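Local coordinates for protein beta-agarase D (Zobellia galactanivorans, PDB 4ASM) that hydrolyses the beta-1,4 linkages of agarose at random along the chain, with retention of anomeric configuration, as a secreted family GH16 endo-beta-agarase, at residues L152-P155 with D156-E160. Numbering follows the deposited sequence.
With IMD (imidazole), chain C.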
loop_
_atom_site.group_PDB
_atom_site.type_symbol
_atom_site.label_atom_id
_atom_site.label_comp_id
_atom_site.label_asym_id
_atom_site.label_seq_id
_atom_site.Cartn_x
_atom_site.Cartn_y
_atom_site.Cartn_z
ATOM N N LEU A 152 -4.743 -2.225 2.567
ATOM C CA LEU A 152 -5.772 -2.991 3.282
ATOM C C LEU A 152 -5.114 -3.740 4.441
ATOM O O LEU A 152 -4.038 -4.351 4.260
ATOM C CB LEU A 152 -6.434 -3.996 2.326
ATOM C CG LEU A 152 -6.895 -3.510 0.957
ATOM C CD1 LEU A 152 -7.418 -4.674 0.119
ATOM C CD2 LEU A 152 -7.935 -2.387 1.063
ATOM N N LEU A 153 -5.736 -3.718 5.621
ATOM C CA LEU A 153 -5.127 -4.366 6.795
ATOM C C LEU A 153 -6.213 -4.992 7.651
ATOM O O LEU A 153 -7.193 -4.314 7.989
ATOM C CB LEU A 153 -4.328 -3.354 7.616
ATOM C CG LEU A 153 -3.594 -3.836 8.875
ATOM C CD1 LEU A 153 -2.522 -4.888 8.554
ATOM C CD2 LEU A 153 -2.979 -2.652 9.641
ATOM N N SER A 154 -6.055 -6.270 7.992
ATOM C CA SER A 154 -7.057 -6.914 8.853
ATOM C C SER A 154 -7.042 -6.233 10.227
ATOM O O SER A 154 -5.988 -5.781 10.676
ATOM C CB SER A 154 -6.821 -8.431 8.948
ATOM O OG SER A 154 -5.635 -8.728 9.647
ATOM N N PRO A 155 -8.216 -6.103 10.866
ATOM C CA PRO A 155 -8.266 -5.504 12.216
ATOM C C PRO A 155 -7.249 -6.086 13.211
ATOM O O PRO A 155 -6.753 -5.367 14.072
ATOM C CB PRO A 155 -9.705 -5.796 12.660
ATOM C CG PRO A 155 -10.475 -5.756 11.396
ATOM C CD PRO A 155 -9.563 -6.354 10.327
ATOM N N ASP A 156 -6.947 -7.384 13.097
ATOM C CA ASP A 156 -6.003 -7.997 14.042
ATOM C C ASP A 156 -4.537 -7.868 13.635
ATOM O O ASP A 156 -3.644 -8.410 14.289
ATOM C CB ASP A 156 -6.379 -9.459 14.328
ATOM C CG ASP A 156 -5.978 -10.425 13.213
ATOM O OD1 ASP A 156 -5.430 -10.011 12.157
ATOM O OD2 ASP A 156 -6.232 -11.632 13.407
ATOM N N ASP A 157 -4.291 -7.129 12.545
ATOM C CA ASP A 157 -2.932 -6.746 12.119
ATOM C C ASP A 157 -2.084 -7.934 11.594
ATOM O O ASP A 157 -0.867 -7.806 11.480
ATOM C CB ASP A 157 -2.157 -5.988 13.223
ATOM C CG ASP A 157 -2.757 -4.634 13.544
ATOM O OD1 ASP A 157 -3.429 -4.050 12.669
ATOM O OD2 ASP A 157 -2.524 -4.157 14.686
ATOM N N THR A 158 -2.722 -9.055 11.250
ATOM C CA THR A 158 -1.954 -10.218 10.739
ATOM C C THR A 158 -1.869 -10.302 9.207
ATOM O O THR A 158 -0.964 -10.920 8.672
ATOM C CB THR A 158 -2.503 -11.568 11.261
ATOM O OG1 THR A 158 -3.850 -11.762 10.837
ATOM C CG2 THR A 158 -2.433 -11.631 12.795
ATOM N N GLN A 159 -2.848 -9.729 8.509
ATOM C CA GLN A 159 -2.933 -9.907 7.062
ATOM C C GLN A 159 -3.133 -8.565 6.404
ATOM O O GLN A 159 -3.986 -7.786 6.831
ATOM C CB GLN A 159 -4.076 -10.849 6.692
ATOM C CG GLN A 159 -3.955 -12.264 7.310
ATOM C CD GLN A 159 -5.067 -13.233 6.906
ATOM O OE1 GLN A 159 -5.255 -14.291 7.555
ATOM N NE2 GLN A 159 -5.795 -12.912 5.873
ATOM N N GLU A 160 -2.370 -8.313 5.336
ATOM C CA GLU A 160 -2.360 -6.998 4.673
ATOM C C GLU A 160 -2.190 -7.159 3.178
ATOM O O GLU A 160 -1.423 -8.003 2.732
ATOM C CB GLU A 160 -1.219 -6.153 5.242
ATOM C CG GLU A 160 -0.889 -4.895 4.460
ATOM C CD GLU A 160 0.250 -4.119 5.078
ATOM O OE1 GLU A 160 0.576 -4.334 6.270
ATOM O OE2 GLU A 160 0.808 -3.254 4.350
HETATM N N1 IMD C . 1.814 -0.860 4.569
HETATM C C2 IMD C . 1.635 -0.002 5.588
HETATM N N3 IMD C . 2.194 1.179 5.254
HETATM C C4 IMD C . 2.725 1.079 4.013
HETATM C C5 IMD C . 2.478 -0.218 3.583
HETATM O O HOH W 1 -5.091 -4.936 16.341
#
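L153 lays its CD1 methyl against CB of E160, 3.8 Å away, the two side chains crossing at a slant on one face of an antiparallel, non-hydrogen-bonded pair. Its other methyl, CD2, rests 3.4 Å from OD1 of D157, a carboxylate oxygen whose polar partner is H61. These strands form a hairpin in the GH16 catalytic domain, joined by a type I turn from S154 to D157. P155 suits the second position of that turn because its ring confines phi to the range needed there (here -49°). The turn closes through D157 N to S154 O, and S154 N meets Q159 O almost head-on at 2.8 Å.

Inside the bend a small hydroxyl fits: with chi1 at 68°, S154 OG accepts from Q159 N and donates to D156 OD1 (2.8 Å). That oxygen takes S154 OG on its anti side and T158 OG1 on its syn side (2.7 Å), both somewhat out of the carboxylate plane, while T158 N, in an Asx turn, reaches it from above. K317 forms a salt bridge with D156 OD2 and also bonds T158 OG1.

Three donors thus grip D156 OD1 just before the strand that carries E160, the probable nucleophile. Its side chain runs fully extended, and OE2 accepts from N1 of an imidazole at 2.6 Å. The same imidazole, probably from the crystallisation liquor, is also hydrogen-bonded to OE2 of E326, so it bridges two acidic side chains of the probable active site.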